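Local atomic coordinates of ferritin (Mycoplasma penetrans, PDB entry 7DIE), a protein that assembles into a 24-subunit iron-binding shell, probably storing ferric iron, with ferrous iron thought to enter through its B-channels. Residues E10-L15 / F122-R127; A34-A39 / V86-I91. All coordinates share one frame; numbering follows the deposited sequence.

Contact 1: residues E10-L15 / F122-R127; sequences ERIMDL and FETFER
The four-helix bundle of the ferritin fold supplies the setting, at the end where helix 10-39 and helix 122-150 both begin: Ile-12 and Met-13 of the first helix converge on Thr-124 of the second. With backbones this far apart (the closest CA atoms, Ile-12 CA and Thr-124 CA, are 7.9 Å from each other), only side chains can span the distance, and one small residue receives both partners. Ile-12 heads toward it and offers its short branch. Ile-12 CG2, anti to the backbone N, lies 3.9 Å from Thr-124 CG2, methyl against methyl, and 4.0 Å from Thr-124 CB. Met-13 leaves its helix on another heading and comes back only at its end. The chain folds at chi2 (-59°) and again at chi3 (97°), carrying the CE methyl across to the hydroxyl. That hydroxyl is not left without polar company by its apolar visitors: Thr-124 OG1 hydrogen-bonds Tyr-67 of helix 43-70 and Asp-121 just ahead of its own helix. A buried polar atom is thus satisfied from within the chain while methyl groups pack around it. Thr-124 also touches Ser-116 of helix 91-118, so all four long helices of the bundle meet near this residue. The tightest approach across the pair is Met-13 CE to Thr-124 OG1, at 3.3 Å.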
# COMPACT_ATOMS: atom_id res chain seq x y z
N GLU A 10 -18.20 36.40 43.74
CA GLU A 10 -18.91 35.23 44.25
C GLU A 10 -20.38 35.18 43.82
O GLU A 10 -20.93 34.09 43.70
CB GLU A 10 -18.81 35.14 45.77
CG GLU A 10 -19.30 33.79 46.32
CD GLU A 10 -18.93 33.54 47.77
OE1 GLU A 10 -17.96 32.79 48.02
OE2 GLU A 10 -19.61 34.10 48.66
N ARG A 11 -20.97 36.32 43.54
CA ARG A 11 -22.33 36.32 43.06
C ARG A 11 -22.46 35.64 41.70
O ARG A 11 -23.35 34.87 41.50
CB ARG A 11 -22.84 37.72 42.90
CG ARG A 11 -23.29 38.31 44.18
CD ARG A 11 -24.55 37.65 44.61
NE ARG A 11 -24.93 38.18 45.89
CZ ARG A 11 -26.17 38.43 46.26
NH1 ARG A 11 -26.38 38.95 47.45
NH2 ARG A 11 -27.19 38.15 45.45
N ILE A 12 -21.57 35.97 40.78
CA ILE A 12 -21.62 35.42 39.44
C ILE A 12 -21.22 33.95 39.50
O ILE A 12 -21.84 33.11 38.84
CB ILE A 12 -20.73 36.24 38.49
CG1 ILE A 12 -21.13 37.72 38.56
CG2 ILE A 12 -20.84 35.68 37.06
CD1 ILE A 12 -22.57 37.99 38.20
N MET A 13 -20.21 33.62 40.32
CA MET A 13 -19.79 32.22 40.39
C MET A 13 -20.88 31.35 41.02
O MET A 13 -21.06 30.19 40.62
CB MET A 13 -18.48 32.09 41.16
CG MET A 13 -17.31 32.76 40.50
SD MET A 13 -16.93 32.15 38.84
CE MET A 13 -17.71 33.27 37.80
N ASP A 14 -21.61 31.88 41.99
CA ASP A 14 -22.75 31.14 42.52
C ASP A 14 -23.80 30.88 41.44
O ASP A 14 -24.45 29.83 41.44
CB ASP A 14 -23.40 31.89 43.68
CG ASP A 14 -22.61 31.76 44.97
OD1 ASP A 14 -21.62 31.00 45.03
OD2 ASP A 14 -23.01 32.44 45.94
N LEU A 15 -24.01 31.84 40.53
CA LEU A 15 -24.94 31.62 39.43
C LEU A 15 -24.43 30.54 38.48
O LEU A 15 -25.22 29.78 37.92
CB LEU A 15 -25.17 32.92 38.65
CG LEU A 15 -26.08 33.94 39.33
CD1 LEU A 15 -26.17 35.19 38.47
CD2 LEU A 15 -27.46 33.35 39.54
N PHE A 122 -17.00 39.49 31.75
CA PHE A 122 -16.96 39.09 30.35
C PHE A 122 -16.40 37.70 30.16
O PHE A 122 -16.70 37.06 29.15
CB PHE A 122 -16.15 40.10 29.56
CG PHE A 122 -16.78 41.45 29.51
CD1 PHE A 122 -17.78 41.73 28.60
CD2 PHE A 122 -16.43 42.42 30.44
CE1 PHE A 122 -18.39 42.98 28.59
CE2 PHE A 122 -17.04 43.68 30.43
CZ PHE A 122 -18.01 43.95 29.51
N GLU A 123 -15.59 37.22 31.11
CA GLU A 123 -15.16 35.83 31.05
C GLU A 123 -16.36 34.89 31.16
O GLU A 123 -16.49 33.94 30.37
CB GLU A 123 -14.14 35.55 32.15
CG GLU A 123 -12.84 36.33 31.92
CD GLU A 123 -11.87 36.30 33.09
OE1 GLU A 123 -12.25 35.87 34.19
OE2 GLU A 123 -10.71 36.71 32.90
N THR A 124 -17.25 35.13 32.12
CA THR A 124 -18.42 34.26 32.26
C THR A 124 -19.38 34.44 31.09
O THR A 124 -19.92 33.46 30.56
CB THR A 124 -19.10 34.53 33.60
OG1 THR A 124 -18.20 34.19 34.66
CG2 THR A 124 -20.36 33.66 33.76
N PHE A 125 -19.58 35.69 30.64
CA PHE A 125 -20.43 35.91 29.47
C PHE A 125 -19.92 35.12 28.27
O PHE A 125 -20.70 34.49 27.55
CB PHE A 125 -20.49 37.41 29.15
CG PHE A 125 -21.35 37.75 27.94
CD1 PHE A 125 -22.74 37.72 28.03
CD2 PHE A 125 -20.77 38.08 26.73
CE1 PHE A 125 -23.52 38.03 26.94
CE2 PHE A 125 -21.55 38.38 25.62
CZ PHE A 125 -22.93 38.36 25.72
N GLU A 126 -18.60 35.13 28.05
CA GLU A 126 -18.02 34.40 26.92
C GLU A 126 -18.25 32.89 27.05
O GLU A 126 -18.66 32.22 26.10
CB GLU A 126 -16.52 34.74 26.83
CG GLU A 126 -15.80 34.29 25.53
CD GLU A 126 -15.62 32.76 25.42
OE1 GLU A 126 -15.43 32.09 26.46
OE2 GLU A 126 -15.67 32.24 24.27
N ARG A 127 -18.02 32.34 28.25
CA ARG A 127 -18.24 30.91 28.45
C ARG A 127 -19.71 30.54 28.26
O ARG A 127 -20.02 29.43 27.80
CB ARG A 127 -17.75 30.49 29.85
CG ARG A 127 -18.20 29.08 30.32
CD ARG A 127 -17.48 27.93 29.55
NE ARG A 127 -17.87 27.86 28.13
CZ ARG A 127 -17.31 27.06 27.22
NH1 ARG A 127 -16.34 26.22 27.58
NH2 ARG A 127 -17.72 27.10 25.96

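Contact 2: residues A34-A39 / V86-I91; sequences ATVSKA and VSFETI
Apolar packing comes first where the closing turn of helix 10-39 meets the connection into helix 91-118, two elements of the ferritin four-helix bundle: Val-36 lies against Phe-88. The touch is made by Val-36 CG1, held opposite the backbone N (chi1 173°), and it falls on the root of the aromatic side chain, Phe-88 CB, at 4.0 Å. The two side chains stand nearly at right angles. The Phe-88 ring folds back along its own segment, with the carbonyl carbon Val-86 C 4.2 Å above its plane and displaced toward the rim. The Phe-88 side chain also touches His-32 and Leu-33 of helix 10-39 as well as Val-94 and Ala-97 of helix 91-118.

Polar-to-apolar packing forms the second group. Ser-37 OG hydrogen-bonds the carbonyl oxygen of Leu-33, one turn back in the same helix, which satisfies the buried hydroxyl, so that a methyl beside it costs no polar partner. A capping bond works alongside: Thr-90, the N-cap of helix 91-118, binds Glu-93 N through OG1. Immediately after it Ile-91 extends its longer branch towards helix 10-39, and its terminal methyl CD1 settles 3.9 Å from Ser-37 CB and 3.6 Å from Ser-37 OG.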
# COMPACT_ATOMS: atom_id res chain seq x y z
N ALA A 34 -36.18 8.18 31.30
CA ALA A 34 -35.81 7.02 30.49
C ALA A 34 -36.42 5.75 31.05
O ALA A 34 -37.01 4.95 30.32
CB ALA A 34 -34.29 6.90 30.39
N THR A 35 -36.32 5.54 32.38
CA THR A 35 -36.89 4.32 32.96
C THR A 35 -38.41 4.33 32.90
O THR A 35 -39.04 3.29 32.66
CB THR A 35 -36.40 4.12 34.40
OG1 THR A 35 -36.91 5.15 35.27
CG2 THR A 35 -34.86 4.14 34.45
N VAL A 36 -39.03 5.50 33.07
CA VAL A 36 -40.49 5.57 32.96
C VAL A 36 -40.93 5.24 31.54
O VAL A 36 -41.83 4.43 31.31
CB VAL A 36 -40.99 6.96 33.39
CG1 VAL A 36 -42.50 7.08 33.10
CG2 VAL A 36 -40.66 7.19 34.88
N SER A 37 -40.27 5.87 30.55
CA SER A 37 -40.60 5.65 29.14
C SER A 37 -40.48 4.18 28.78
O SER A 37 -41.35 3.62 28.08
CB SER A 37 -39.65 6.48 28.26
OG SER A 37 -39.84 7.88 28.44
N LYS A 38 -39.39 3.53 29.22
CA LYS A 38 -39.20 2.12 28.92
C LYS A 38 -40.32 1.27 29.52
O LYS A 38 -40.87 0.38 28.86
CB LYS A 38 -37.84 1.66 29.44
CG LYS A 38 -37.55 0.16 29.19
CD LYS A 38 -37.47 -0.13 27.71
CE LYS A 38 -37.25 -1.63 27.44
NZ LYS A 38 -37.43 -1.94 25.97
N ALA A 39 -40.67 1.55 30.78
CA ALA A 39 -41.72 0.79 31.45
C ALA A 39 -43.07 0.99 30.77
O ALA A 39 -43.94 0.12 30.85
CB ALA A 39 -41.80 1.19 32.92
N VAL A 86 -43.23 13.84 39.76
CA VAL A 86 -44.65 13.55 39.79
C VAL A 86 -44.87 12.18 39.17
O VAL A 86 -43.97 11.58 38.59
CB VAL A 86 -45.48 14.65 39.07
CG1 VAL A 86 -45.04 16.04 39.53
CG2 VAL A 86 -45.35 14.52 37.56
N SER A 87 -46.08 11.65 39.32
CA SER A 87 -46.41 10.37 38.71
C SER A 87 -46.75 10.58 37.24
O SER A 87 -47.40 11.56 36.87
CB SER A 87 -47.59 9.72 39.43
OG SER A 87 -48.81 10.02 38.77
N PHE A 88 -46.30 9.65 36.40
CA PHE A 88 -46.57 9.69 34.97
C PHE A 88 -47.37 8.46 34.58
O PHE A 88 -46.99 7.34 34.91
CB PHE A 88 -45.27 9.77 34.17
CG PHE A 88 -44.41 10.94 34.55
CD1 PHE A 88 -44.76 12.21 34.16
CD2 PHE A 88 -43.28 10.76 35.32
CE1 PHE A 88 -43.98 13.29 34.51
CE2 PHE A 88 -42.50 11.83 35.68
CZ PHE A 88 -42.85 13.10 35.27
N GLU A 89 -48.50 8.68 33.91
CA GLU A 89 -49.28 7.57 33.41
C GLU A 89 -49.20 7.38 31.90
O GLU A 89 -49.51 6.28 31.42
CB GLU A 89 -50.75 7.71 33.83
CG GLU A 89 -50.93 7.53 35.34
CD GLU A 89 -52.36 7.26 35.73
OE1 GLU A 89 -52.93 6.25 35.26
OE2 GLU A 89 -52.91 8.05 36.52
N THR A 90 -48.77 8.40 31.15
CA THR A 90 -48.72 8.33 29.69
C THR A 90 -47.40 8.89 29.20
O THR A 90 -46.74 9.68 29.88
CB THR A 90 -49.85 9.12 29.01
OG1 THR A 90 -49.63 10.52 29.22
CG2 THR A 90 -51.23 8.70 29.55
N ILE A 91 -47.02 8.49 27.98
CA ILE A 91 -45.81 9.04 27.38
C ILE A 91 -45.99 10.53 27.06
O ILE A 91 -45.00 11.27 26.98
CB ILE A 91 -45.44 8.21 26.13
CG1 ILE A 91 -43.98 8.45 25.72
CG2 ILE A 91 -46.39 8.50 24.98
CD1 ILE A 91 -42.96 8.00 26.75

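In the fold
Helix 10-39 takes part in both contacts, one near each end. Contact 1 joins its start to the start of helix 122-150; contact 2 joins its finish to the approach of helix 91-118, and is nested within the stretch of chain that contact 1 closes. Their centres are 36 Å apart on opposite sides of the chain's centre, with nearest atoms about 24 Å from each other. Their surroundings differ too. Contact 1 lies away from the iron sites, whereas the side chain of Ser-37 in contact 2 is about 8 Å from that of Asp-43, an iron-binding residue whose ion is not bound to this chain in the model, and about 10 Å from a bound ferric ion.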